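Local coordinates for sulfite reductase [ferredoxin] (Mycobacterium tuberculosis, PDB 1ZJ8), which catalyses the six-electron reduction of sulfite to sulfide with electrons from reduced ferredoxin, using a siroheme and a [4Fe-4S] cluster, at residues 108-113 with 176-182; 218-224 with 234-240; 368-372 with 411-415. One frame throughout, in Å; residues are numbered along the deposited sequence.

In the fold
Interactions 1 and 2 belong to one continuous piece of structure beside the siroheme. Strand 176-181 of interaction 1 is the edge neighbour of strand 219-224 of interaction 2, and probable hydrogen bonds join them at Leu-180 N to Thr-221 O (2.8 Å) and Arg-177 N to Tyr-219 O (2.9 Å); the contact centres are about 10 Å apart. Each sends basic side chains to the cofactor: Arg-108 from interaction 1, Lys-218 and Lys-220 from interaction 2. Interaction 3, whose helix belongs to the second ferredoxin-like half domain, lies away from the cofactors, its centre about 22 Å from that of interaction 1 and about 30 Å from that of interaction 2, across the chain's centre from the latter.

Interaction 1: residues 108-113 with 176-182; sequences RVRCDG and PRVVLGS. With SRM (siroheme), chain E.
Two hydrogen bonds bracket Val-179: its N donates to Asp-112 OD1 (2.9 Å), and its O accepts from Gly-113 N (2.8 Å). The carboxylate of Asp-112 (chi1 m) is also held from within its own segment, by a salt bridge from Arg-110 NE to Asp-112 OD2 of 2.6 Å. Arg-110 extends with chi1 to chi3 all t, so that its NH1 reaches Pro-176 O at 3.2 Å; the same nitrogen also bonds to Thr-169 O. Residues 108-113 leave strand 104-109 and turn at Gly-113, whose phi of 67° favours glycine, while 176-182 runs extended, the end-to-end directions differing by 49°. CA atoms come closest at Asp-112 with Val-179 (4.9 Å) and Gly-113 with Gly-181 (3.9 Å), where a side chain on Gly-181 would run into Gly-113 CA. In this siroheme-dependent reductase fold, the contact thus links the first ferredoxin-like half domain to the edge strand of the mixed sheet in the first 4Fe-4S family domain. At the cofactor end, Arg-108 (chi1 and chi2 t, chi3 m) places NH1 3.0 Å from siroheme O2B, which lies over a face of its guanidinium, and NH1 is 3.2 Å from Arg-177 NH1, a like-charge approach; Gln-145 and Ala-171 O accept from Arg-108. Val-178 CG1 packs 4.0 Å from Arg-110 CG and 3.6 Å from Cys-111 N. Val-179 and Asp-112 also pack on Ile-199 of helix 196-206.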
loop_
_atom_site.group_PDB
_atom_site.type_symbol
_atom_site.label_atom_id
_atom_site.label_comp_id
_atom_site.label_asym_id
_atom_site.label_seq_id
_atom_site.Cartn_x
_atom_site.Cartn_y
_atom_site.Cartn_z
ATOM N N ARG A 108 4.717 -12.203 -1.428
ATOM C CA ARG A 108 4.250 -10.938 -2.001
ATOM C C ARG A 108 4.763 -10.794 -3.422
ATOM O O ARG A 108 5.972 -10.764 -3.651
ATOM C CB ARG A 108 4.772 -9.764 -1.149
ATOM C CG ARG A 108 4.352 -8.354 -1.615
ATOM C CD ARG A 108 4.921 -7.242 -0.709
ATOM N NE ARG A 108 4.313 -7.245 0.624
ATOM C CZ ARG A 108 4.610 -6.383 1.598
ATOM N NH1 ARG A 108 5.509 -5.420 1.433
ATOM N NH2 ARG A 108 3.998 -6.465 2.761
ATOM N N VAL A 109 3.844 -10.691 -4.372
ATOM C CA VAL A 109 4.228 -10.546 -5.760
ATOM C C VAL A 109 4.345 -9.075 -6.109
ATOM O O VAL A 109 3.419 -8.302 -5.869
ATOM C CB VAL A 109 3.219 -11.209 -6.706
ATOM C CG1 VAL A 109 3.723 -11.152 -8.140
ATOM C CG2 VAL A 109 2.965 -12.667 -6.283
ATOM N N ARG A 110 5.492 -8.703 -6.679
ATOM C CA ARG A 110 5.782 -7.325 -7.067
ATOM C C ARG A 110 5.088 -6.955 -8.384
ATOM O O ARG A 110 5.348 -7.588 -9.420
ATOM C CB ARG A 110 7.286 -7.182 -7.227
ATOM C CG ARG A 110 7.760 -5.774 -7.324
ATOM C CD ARG A 110 9.148 -5.668 -7.923
ATOM N NE ARG A 110 9.496 -4.259 -7.991
ATOM C CZ ARG A 110 10.065 -3.578 -7.004
ATOM N NH1 ARG A 110 10.442 -4.180 -5.882
ATOM N NH2 ARG A 110 10.297 -2.282 -7.149
ATOM N N CYS A 111 4.215 -5.946 -8.344
ATOM C CA CYS A 111 3.467 -5.510 -9.516
ATOM C C CYS A 111 3.581 -4.006 -9.756
ATOM O O CYS A 111 2.589 -3.264 -9.645
ATOM C CB CYS A 111 1.995 -5.847 -9.340
ATOM S SG CYS A 111 1.665 -7.570 -9.060
ATOM N N ASP A 112 4.774 -3.556 -10.123
ATOM C CA ASP A 112 5.002 -2.131 -10.329
ATOM C C ASP A 112 3.952 -1.599 -11.284
ATOM O O ASP A 112 3.656 -2.226 -12.309
ATOM C CB ASP A 112 6.428 -1.869 -10.810
ATOM C CG ASP A 112 7.461 -2.398 -9.815
ATOM O OD1 ASP A 112 8.033 -1.583 -9.071
ATOM O OD2 ASP A 112 7.647 -3.640 -9.723
ATOM N N GLY A 113 3.351 -0.476 -10.898
ATOM C CA GLY A 113 2.273 0.151 -11.656
ATOM C C GLY A 113 0.966 -0.628 -11.735
ATOM O O GLY A 113 0.076 -0.261 -12.519
ATOM N N PRO A 176 13.995 -0.686 -2.236
ATOM C CA PRO A 176 12.782 -0.134 -2.889
ATOM C C PRO A 176 11.643 -1.127 -3.110
ATOM O O PRO A 176 11.828 -2.201 -3.714
ATOM C CB PRO A 176 13.299 0.399 -4.240
ATOM C CG PRO A 176 14.789 0.505 -4.081
ATOM C CD PRO A 176 15.157 -0.626 -3.140
ATOM N N ARG A 177 10.467 -0.746 -2.622
ATOM C CA ARG A 177 9.271 -1.562 -2.751
ATOM C C ARG A 177 8.663 -1.265 -4.107
ATOM O O ARG A 177 9.211 -0.463 -4.856
ATOM C CB ARG A 177 8.283 -1.230 -1.621
ATOM C CG ARG A 177 8.877 -1.330 -0.207
ATOM C CD ARG A 177 9.503 -2.710 -0.008
ATOM N NE ARG A 177 9.949 -2.982 1.355
ATOM C CZ ARG A 177 9.153 -3.313 2.367
ATOM N NH1 ARG A 177 7.821 -3.384 2.223
ATOM N NH2 ARG A 177 9.700 -3.545 3.555
ATOM N N VAL A 178 7.536 -1.912 -4.418
ATOM C CA VAL A 178 6.738 -1.564 -5.603
ATOM C C VAL A 178 6.723 -0.065 -5.927
ATOM O O VAL A 178 6.523 0.771 -5.062
ATOM C CB VAL A 178 5.232 -1.941 -5.453
ATOM C CG1 VAL A 178 4.936 -3.281 -6.049
ATOM C CG2 VAL A 178 4.790 -1.856 -4.019
ATOM N N VAL A 179 6.892 0.257 -7.194
ATOM C CA VAL A 179 6.637 1.593 -7.657
ATOM C C VAL A 179 5.160 1.683 -8.023
ATOM O O VAL A 179 4.686 0.921 -8.869
ATOM C CB VAL A 179 7.443 1.900 -8.932
ATOM C CG1 VAL A 179 7.217 3.364 -9.358
ATOM C CG2 VAL A 179 8.931 1.578 -8.743
ATOM N N LEU A 180 4.440 2.621 -7.406
ATOM C CA LEU A 180 3.012 2.787 -7.707
ATOM C C LEU A 180 2.808 3.494 -9.066
ATOM O O LEU A 180 3.639 4.303 -9.497
ATOM C CB LEU A 180 2.298 3.523 -6.568
ATOM C CG LEU A 180 2.504 3.027 -5.121
ATOM C CD1 LEU A 180 1.650 3.850 -4.138
ATOM C CD2 LEU A 180 2.198 1.561 -4.984
ATOM N N GLY A 181 1.705 3.163 -9.738
ATOM C CA GLY A 181 1.303 3.852 -10.969
ATOM C C GLY A 181 -0.203 4.038 -11.096
ATOM O O GLY A 181 -0.978 3.285 -10.498
ATOM N N SER A 182 -0.620 5.041 -11.872
ATOM C CA SER A 182 -2.033 5.205 -12.194
ATOM C C SER A 182 -2.574 3.931 -12.821
ATOM O O SER A 182 -2.036 3.449 -13.840
ATOM C CB SER A 182 -2.266 6.338 -13.189
ATOM O OG SER A 182 -3.554 6.242 -13.770
HETATM FE FE SRM E . 2.997 -2.783 5.532
HETATM C CHA SRM E . 4.836 -4.366 7.937
HETATM C CHB SRM E . 0.904 -5.396 5.435
HETATM C CHC SRM E . 1.275 -1.291 3.208
HETATM C CHD SRM E . 3.545 0.246 7.100
HETATM N NA SRM E . 3.003 -4.608 6.349
HETATM C C1A SRM E . 3.900 -5.134 7.213
HETATM C C2A SRM E . 3.813 -6.623 7.343
HETATM C CMA SRM E . 4.842 -7.265 6.464
HETATM C CDA SRM E . 3.855 -7.085 8.774
HETATM C CEA SRM E . 5.109 -7.688 9.322
HETATM O O3A SRM E . 6.129 -6.993 9.368
HETATM O O4A SRM E . 5.133 -8.863 9.718
HETATM C C3A SRM E . 2.436 -6.856 6.823
HETATM C CAA SRM E . 2.286 -8.087 5.993
HETATM C CBA SRM E . 1.910 -9.141 7.000
HETATM C CCA SRM E . 1.019 -10.171 6.387
HETATM O O1A SRM E . 0.124 -9.802 5.596
HETATM O O2A SRM E . 1.216 -11.377 6.671
HETATM C C4A SRM E . 2.096 -5.570 6.150
HETATM N NB SRM E . 1.475 -3.338 4.418
HETATM C C1B SRM E . 0.728 -4.444 4.435
HETATM C C2B SRM E . -0.262 -4.563 3.310
HETATM C CMB SRM E . -0.399 -5.950 2.747
HETATM C CDB SRM E . -1.590 -4.141 3.842
HETATM C CEB SRM E . -2.759 -4.180 2.923
HETATM O O3B SRM E . -3.706 -4.981 3.076
HETATM O O4B SRM E . -2.752 -3.382 1.986
HETATM C C3B SRM E . 0.312 -3.525 2.370
HETATM C CAB SRM E . 1.363 -4.129 1.474
HETATM C CBB SRM E . 1.520 -3.362 0.197
HETATM C CCB SRM E . 2.722 -3.850 -0.558
HETATM O O1B SRM E . 2.598 -4.588 -1.532
HETATM O O2B SRM E . 3.855 -3.500 -0.242
HETATM C C4B SRM E . 1.059 -2.663 3.350
HETATM N NC SRM E . 2.418 -0.956 5.291
HETATM C C1C SRM E . 1.858 -0.471 4.164
HETATM C C2C SRM E . 1.574 0.886 4.222
HETATM C CDC SRM E . 0.738 1.725 3.314
HETATM C CEC SRM E . 1.307 2.347 2.099
HETATM O O3C SRM E . 2.456 2.031 1.712
HETATM O O4C SRM E . 0.585 3.181 1.534
HETATM C C3C SRM E . 2.192 1.278 5.371
HETATM C CAC SRM E . 2.125 2.714 5.776
HETATM C CBC SRM E . 2.884 3.765 4.994
HETATM C CCC SRM E . 4.340 3.738 5.425
HETATM O O1C SRM E . 5.085 2.773 5.106
HETATM O O2C SRM E . 4.741 4.703 6.126
HETATM C C4C SRM E . 2.749 0.173 5.963
HETATM N ND SRM E . 4.262 -2.147 6.978
HETATM C C1D SRM E . 4.157 -0.937 7.550
HETATM C C2D SRM E . 4.789 -0.972 8.808
HETATM C CAD SRM E . 5.419 0.255 9.443
HETATM C CBD SRM E . 6.869 0.529 9.188
HETATM C CCD SRM E . 7.564 1.776 9.656
HETATM O O1D SRM E . 7.986 2.552 8.771
HETATM O O2D SRM E . 7.709 2.025 10.883
HETATM C C3D SRM E . 5.279 -2.257 8.966
HETATM C CDD SRM E . 6.383 -2.653 9.909
HETATM C CED SRM E . 7.844 -2.380 9.628
HETATM O O3D SRM E . 8.228 -2.033 8.510
HETATM O O4D SRM E . 8.700 -2.497 10.516
HETATM C C4D SRM E . 4.948 -2.972 7.827
#

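Interaction 2: residues 218-224 with 234-240. With SRM (siroheme), chain E.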
loop_
_atom_site.group_PDB
_atom_site.type_symbol
_atom_site.label_atom_id
_atom_site.label_comp_id
_atom_site.label_asym_id
_atom_site.label_seq_id
_atom_site.Cartn_x
_atom_site.Cartn_y
_atom_site.Cartn_z
ATOM N N LYS A 218 12.980 0.409 4.387
ATOM C CA LYS A 218 12.089 0.312 3.234
ATOM C C LYS A 218 11.885 1.689 2.587
ATOM O O LYS A 218 11.956 2.728 3.266
ATOM C CB LYS A 218 10.745 -0.325 3.634
ATOM C CG LYS A 218 9.882 0.487 4.588
ATOM C CD LYS A 218 8.463 -0.069 4.704
ATOM C CE LYS A 218 8.287 -1.037 5.880
ATOM N NZ LYS A 218 6.932 -1.689 5.860
ATOM N N TYR A 219 11.619 1.658 1.278
ATOM C CA TYR A 219 11.569 2.843 0.416
ATOM C C TYR A 219 10.442 2.741 -0.612
ATOM O O TYR A 219 10.466 1.892 -1.497
ATOM C CB TYR A 219 12.892 2.966 -0.313
ATOM C CG TYR A 219 13.117 4.221 -1.129
ATOM C CD1 TYR A 219 13.478 5.395 -0.520
ATOM C CD2 TYR A 219 13.049 4.197 -2.513
ATOM C CE1 TYR A 219 13.736 6.531 -1.258
ATOM C CE2 TYR A 219 13.314 5.328 -3.262
ATOM C CZ TYR A 219 13.665 6.502 -2.626
ATOM O OH TYR A 219 13.942 7.653 -3.341
ATOM N N LYS A 220 9.474 3.637 -0.493
ATOM C CA LYS A 220 8.234 3.567 -1.234
ATOM C C LYS A 220 8.147 4.691 -2.265
ATOM O O LYS A 220 8.360 5.877 -1.946
ATOM C CB LYS A 220 7.046 3.655 -0.262
ATOM C CG LYS A 220 6.818 2.384 0.511
ATOM C CD LYS A 220 5.761 2.537 1.600
ATOM C CE LYS A 220 5.493 1.168 2.245
ATOM N NZ LYS A 220 4.772 1.206 3.553
ATOM N N THR A 221 7.759 4.306 -3.478
ATOM C CA THR A 221 7.747 5.210 -4.605
ATOM C C THR A 221 6.379 5.217 -5.317
ATOM O O THR A 221 5.736 4.160 -5.498
ATOM C CB THR A 221 8.886 4.843 -5.580
ATOM O OG1 THR A 221 10.145 5.044 -4.924
ATOM C CG2 THR A 221 8.843 5.686 -6.840
ATOM N N ALA A 222 5.961 6.417 -5.734
ATOM C CA ALA A 222 4.759 6.588 -6.522
ATOM C C ALA A 222 4.983 7.494 -7.752
ATOM O O ALA A 222 5.511 8.600 -7.625
ATOM C CB ALA A 222 3.691 7.147 -5.647
ATOM N N ILE A 223 4.564 7.027 -8.935
ATOM C CA ILE A 223 4.693 7.803 -10.182
ATOM C C ILE A 223 3.405 7.780 -11.035
ATOM O O ILE A 223 3.013 6.707 -11.496
ATOM C CB ILE A 223 5.862 7.271 -11.027
ATOM C CG1 ILE A 223 7.190 7.471 -10.287
ATOM C CG2 ILE A 223 5.916 7.980 -12.377
ATOM C CD1 ILE A 223 8.354 6.826 -10.961
ATOM N N SER A 224 2.786 8.949 -11.274
ATOM C CA SER A 224 1.526 9.014 -12.037
ATOM C C SER A 224 1.223 10.410 -12.604
ATOM O O SER A 224 1.544 11.416 -11.991
ATOM C CB SER A 224 0.348 8.546 -11.153
ATOM O OG SER A 224 -0.925 8.730 -11.767
ATOM N N ASN A 234 4.263 8.757 0.358
ATOM C CA ASN A 234 5.359 7.940 -0.186
ATOM C C ASN A 234 6.735 8.606 0.121
ATOM O O ASN A 234 6.809 9.811 0.340
ATOM C CB ASN A 234 5.150 7.732 -1.710
ATOM C CG ASN A 234 4.126 6.617 -2.036
ATOM O OD1 ASN A 234 4.477 5.450 -2.070
ATOM N ND2 ASN A 234 2.879 6.990 -2.323
ATOM N N ASP A 235 7.807 7.822 0.169
ATOM C CA ASP A 235 9.147 8.379 0.382
ATOM C C ASP A 235 9.534 9.320 -0.732
ATOM O O ASP A 235 10.241 10.297 -0.504
ATOM C CB ASP A 235 10.194 7.276 0.441
ATOM C CG ASP A 235 10.007 6.374 1.628
ATOM O OD1 ASP A 235 10.323 6.821 2.757
ATOM O OD2 ASP A 235 9.530 5.227 1.431
ATOM N N VAL A 236 9.092 9.003 -1.944
ATOM C CA VAL A 236 9.391 9.826 -3.121
ATOM C C VAL A 236 8.233 9.720 -4.123
ATOM O O VAL A 236 7.702 8.638 -4.348
ATOM C CB VAL A 236 10.762 9.428 -3.792
ATOM C CG1 VAL A 236 10.736 8.005 -4.338
ATOM C CG2 VAL A 236 11.132 10.416 -4.908
ATOM N N ALA A 237 7.833 10.843 -4.705
ATOM C CA ALA A 237 6.719 10.841 -5.649
ATOM C C ALA A 237 6.961 11.762 -6.852
ATOM O O ALA A 237 7.476 12.880 -6.710
ATOM C CB ALA A 237 5.434 11.208 -4.940
ATOM N N PHE A 238 6.615 11.263 -8.038
ATOM C CA PHE A 238 6.662 12.056 -9.264
ATOM C C PHE A 238 5.228 12.156 -9.791
ATOM O O PHE A 238 4.673 11.175 -10.291
ATOM C CB PHE A 238 7.570 11.395 -10.302
ATOM C CG PHE A 238 9.014 11.284 -9.882
ATOM C CD1 PHE A 238 9.423 10.303 -8.987
ATOM C CD2 PHE A 238 9.971 12.136 -10.416
ATOM C CE1 PHE A 238 10.768 10.188 -8.610
ATOM C CE2 PHE A 238 11.301 12.029 -10.053
ATOM C CZ PHE A 238 11.703 11.049 -9.146
ATOM N N ILE A 239 4.616 13.326 -9.651
ATOM C CA ILE A 239 3.203 13.489 -9.982
ATOM C C ILE A 239 3.065 14.511 -11.106
ATOM O O ILE A 239 3.630 15.585 -11.029
ATOM C CB ILE A 239 2.380 13.908 -8.730
ATOM C CG1 ILE A 239 1.879 12.717 -7.880
ATOM C CG2 ILE A 239 1.129 14.652 -9.158
ATOM C CD1 ILE A 239 2.621 11.416 -7.960
ATOM N N GLY A 240 2.314 14.152 -12.145
ATOM C CA GLY A 240 2.157 14.969 -13.360
ATOM C C GLY A 240 1.768 16.427 -13.169
ATOM O O GLY A 240 0.986 16.749 -12.275
HETATM FE FE SRM E . 2.997 -2.783 5.532
HETATM C CHA SRM E . 4.836 -4.366 7.937
HETATM C CHB SRM E . 0.904 -5.396 5.435
HETATM C CHC SRM E . 1.275 -1.291 3.208
HETATM C CHD SRM E . 3.545 0.246 7.100
HETATM N NA SRM E . 3.003 -4.608 6.349
HETATM C C1A SRM E . 3.900 -5.134 7.213
HETATM C C2A SRM E . 3.813 -6.623 7.343
HETATM C CMA SRM E . 4.842 -7.265 6.464
HETATM C CDA SRM E . 3.855 -7.085 8.774
HETATM C CEA SRM E . 5.109 -7.688 9.322
HETATM O O3A SRM E . 6.129 -6.993 9.368
HETATM O O4A SRM E . 5.133 -8.863 9.718
HETATM C C3A SRM E . 2.436 -6.856 6.823
HETATM C CAA SRM E . 2.286 -8.087 5.993
HETATM C CBA SRM E . 1.910 -9.141 7.000
HETATM C CCA SRM E . 1.019 -10.171 6.387
HETATM O O1A SRM E . 0.124 -9.802 5.596
HETATM O O2A SRM E . 1.216 -11.377 6.671
HETATM C C4A SRM E . 2.096 -5.570 6.150
HETATM N NB SRM E . 1.475 -3.338 4.418
HETATM C C1B SRM E . 0.728 -4.444 4.435
HETATM C C2B SRM E . -0.262 -4.563 3.310
HETATM C CMB SRM E . -0.399 -5.950 2.747
HETATM C CDB SRM E . -1.590 -4.141 3.842
HETATM C CEB SRM E . -2.759 -4.180 2.923
HETATM O O3B SRM E . -3.706 -4.981 3.076
HETATM O O4B SRM E . -2.752 -3.382 1.986
HETATM C C3B SRM E . 0.312 -3.525 2.370
HETATM C CAB SRM E . 1.363 -4.129 1.474
HETATM C CBB SRM E . 1.520 -3.362 0.197
HETATM C CCB SRM E . 2.722 -3.850 -0.558
HETATM O O1B SRM E . 2.598 -4.588 -1.532
HETATM O O2B SRM E . 3.855 -3.500 -0.242
HETATM C C4B SRM E . 1.059 -2.663 3.350
HETATM N NC SRM E . 2.418 -0.956 5.291
HETATM C C1C SRM E . 1.858 -0.471 4.164
HETATM C C2C SRM E . 1.574 0.886 4.222
HETATM C CDC SRM E . 0.738 1.725 3.314
HETATM C CEC SRM E . 1.307 2.347 2.099
HETATM O O3C SRM E . 2.456 2.031 1.712
HETATM O O4C SRM E . 0.585 3.181 1.534
HETATM C C3C SRM E . 2.192 1.278 5.371
HETATM C CAC SRM E . 2.125 2.714 5.776
HETATM C CBC SRM E . 2.884 3.765 4.994
HETATM C CCC SRM E . 4.340 3.738 5.425
HETATM O O1C SRM E . 5.085 2.773 5.106
HETATM O O2C SRM E . 4.741 4.703 6.126
HETATM C C4C SRM E . 2.749 0.173 5.963
HETATM N ND SRM E . 4.262 -2.147 6.978
HETATM C C1D SRM E . 4.157 -0.937 7.550
HETATM C C2D SRM E . 4.789 -0.972 8.808
HETATM C CAD SRM E . 5.419 0.255 9.443
HETATM C CBD SRM E . 6.869 0.529 9.188
HETATM C CCD SRM E . 7.564 1.776 9.656
HETATM O O1D SRM E . 7.986 2.552 8.771
HETATM O O2D SRM E . 7.709 2.025 10.883
HETATM C C3D SRM E . 5.279 -2.257 8.966
HETATM C CDD SRM E . 6.383 -2.653 9.909
HETATM C CED SRM E . 7.844 -2.380 9.628
HETATM O O3D SRM E . 8.228 -2.033 8.510
HETATM O O4D SRM E . 8.700 -2.497 10.516
HETATM C C4D SRM E . 4.948 -2.972 7.827
#
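In the parallel part of the first 4Fe-4S family domain's mixed sheet, strands 219-224 and 236-240 lie 6° apart with axes 4.8 Å from each other. Val-236 N donates to Lys-220 O (3.2 Å), Ala-222 N to Val-236 O (3.1 Å), Phe-238 N to Ala-222 O (2.9 Å), Ser-224 N to Phe-238 O (3.1 Å) and Gly-240 N to Ser-224 O (2.8 Å). Where the pairing begins, a side chain takes over: Lys-220 N donates to Asp-235 OD2 at a very short 2.5 Å, and the same oxygen forms a salt bridge with Arg-301. Residues 218-224 bring Lys-218 and Lys-220 to the siroheme pocket; Lys-220 NZ makes a weak bond to siroheme O3C (3.1 Å), although its modelled position is uncertain. Thr-221 OG1 is satisfied by Trp-281, Asn-234 OD1 by Arg-141, Ser-224 OG by Leu-226 O and Asp-228 OD1. Ile-223 CG1 meets Phe-238 CD1 at 3.8 Å on the face that also carries Thr-221 and Val-236; helix 277-291 covers this face, while strands 176-181 and 249-254 flank the pair.

Interaction 3: residues 368-372 with 411-415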
loop_
_atom_site.group_PDB
_atom_site.type_symbol
_atom_site.label_atom_id
_atom_site.label_comp_id
_atom_site.label_asym_id
_atom_site.label_seq_id
_atom_site.Cartn_x
_atom_site.Cartn_y
_atom_site.Cartn_z
ATOM N N ILE A 368 -11.033 -16.804 -7.984
ATOM C CA ILE A 368 -11.591 -15.553 -8.490
ATOM C C ILE A 368 -10.686 -14.912 -9.541
ATOM O O ILE A 368 -11.162 -14.480 -10.599
ATOM C CB ILE A 368 -11.915 -14.561 -7.370
ATOM C CG1 ILE A 368 -13.205 -15.005 -6.682
ATOM C CG2 ILE A 368 -12.105 -13.136 -7.938
ATOM C CD1 ILE A 368 -13.552 -14.200 -5.462
ATOM N N LEU A 369 -9.390 -14.845 -9.249
ATOM C CA LEU A 369 -8.442 -14.246 -10.186
ATOM C C LEU A 369 -8.475 -14.993 -11.520
ATOM O O LEU A 369 -8.389 -14.386 -12.604
ATOM C CB LEU A 369 -7.012 -14.259 -9.601
ATOM C CG LEU A 369 -6.749 -13.331 -8.408
ATOM C CD1 LEU A 369 -5.367 -13.560 -7.798
ATOM C CD2 LEU A 369 -6.868 -11.878 -8.822
ATOM N N THR A 370 -8.604 -16.315 -11.440
ATOM C CA THR A 370 -8.630 -17.117 -12.648
ATOM C C THR A 370 -9.942 -16.847 -13.349
ATOM O O THR A 370 -9.976 -16.684 -14.570
ATOM C CB THR A 370 -8.364 -18.608 -12.372
ATOM O OG1 THR A 370 -7.143 -18.716 -11.636
ATOM C CG2 THR A 370 -8.187 -19.399 -13.681
ATOM N N ALA A 371 -11.012 -16.742 -12.568
ATOM C CA ALA A 371 -12.339 -16.449 -13.126
ATOM C C ALA A 371 -12.358 -15.132 -13.919
ATOM O O ALA A 371 -12.980 -15.054 -14.999
ATOM C CB ALA A 371 -13.365 -16.424 -12.018
ATOM N N VAL A 372 -11.676 -14.122 -13.373
ATOM C CA VAL A 372 -11.565 -12.801 -14.001
ATOM C C VAL A 372 -10.761 -12.890 -15.307
ATOM O O VAL A 372 -11.083 -12.225 -16.292
ATOM C CB VAL A 372 -10.874 -11.750 -13.053
ATOM C CG1 VAL A 372 -10.575 -10.442 -13.803
ATOM C CG2 VAL A 372 -11.711 -11.473 -11.807
ATOM N N ALA A 411 -21.323 -11.615 -10.366
ATOM C CA ALA A 411 -21.505 -12.996 -9.954
ATOM C C ALA A 411 -20.309 -13.537 -9.138
ATOM O O ALA A 411 -20.476 -14.465 -8.360
ATOM C CB ALA A 411 -21.777 -13.846 -11.137
ATOM N N LEU A 412 -19.117 -12.959 -9.315
ATOM C CA LEU A 412 -17.956 -13.272 -8.464
ATOM C C LEU A 412 -17.834 -12.367 -7.233
ATOM O O LEU A 412 -16.885 -12.490 -6.478
ATOM C CB LEU A 412 -16.663 -13.128 -9.250
ATOM C CG LEU A 412 -16.457 -14.054 -10.435
ATOM C CD1 LEU A 412 -15.469 -13.407 -11.374
ATOM C CD2 LEU A 412 -15.950 -15.384 -9.959
ATOM N N GLY A 413 -18.764 -11.434 -7.048
ATOM C CA GLY A 413 -18.721 -10.507 -5.903
ATOM C C GLY A 413 -17.807 -9.311 -6.094
ATOM O O GLY A 413 -17.390 -8.670 -5.124
ATOM N N LEU A 414 -17.489 -8.998 -7.346
ATOM C CA LEU A 414 -16.686 -7.818 -7.666
ATOM C C LEU A 414 -17.568 -6.751 -8.322
ATOM O O LEU A 414 -17.825 -6.786 -9.526
ATOM C CB LEU A 414 -15.519 -8.209 -8.565
ATOM C CG LEU A 414 -14.505 -9.160 -7.935
ATOM C CD1 LEU A 414 -13.569 -9.770 -8.990
ATOM C CD2 LEU A 414 -13.701 -8.427 -6.887
ATOM N N GLN A 415 -18.013 -5.793 -7.508
ATOM C CA GLN A 415 -19.063 -4.846 -7.904
ATOM C C GLN A 415 -18.451 -3.627 -8.515
ATOM O O GLN A 415 -17.534 -3.069 -7.944
ATOM C CB GLN A 415 -19.902 -4.446 -6.685
ATOM C CG GLN A 415 -20.349 -5.641 -5.852
ATOM C CD GLN A 415 -21.306 -5.298 -4.717
ATOM O OE1 GLN A 415 -21.411 -4.141 -4.273
ATOM N NE2 GLN A 415 -22.010 -6.320 -4.233
#
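A Schellman motif ends helix 399-411 in the second ferredoxin-like half domain, and the residues around its glycine pack on helix 366-379 of the same domain. Gly-413 takes positive phi (82°), which favours glycine, and reverses the chain so that Leu-412 and Leu-414, one on each side of it, both direct their CA-to-CB bonds toward the helix. The side chains that meet are all aliphatic. Both leucines adopt the m,t rotamer, as does Ile-368 on the helix. Leu-412, the most heavily covered residue, straddles Ala-371: its CD2 is 3.5 Å and its CD1 3.7 Å from Ala-371 CB, a fit that the small alanine methyl allows. The same CD2 lies 4.3 Å from Ile-368 CG1, while CD1 comes within 4.2 Å of Val-372 CG2. Leu-414 makes its contacts through CD1, which is 3.8 Å both from Ile-368 CG2 and from Val-372 CG2 and so fits between residues one helical turn apart. Val-372, with chi1 t, presents CG2 to both leucines. Ile-368 and Val-372 lie one turn apart (Val-372 N to Ile-368 O 2.8 Å), so both side chains meet the same two leucines. Behind them, Leu-369 and Val-372 touch Leu-121 of helix 118-131, and Leu-414 reaches Val-364. With chi2 of Ile-368 t, its CD1 extends past the leucine side chain to lie 3.9 Å from Leu-412 O.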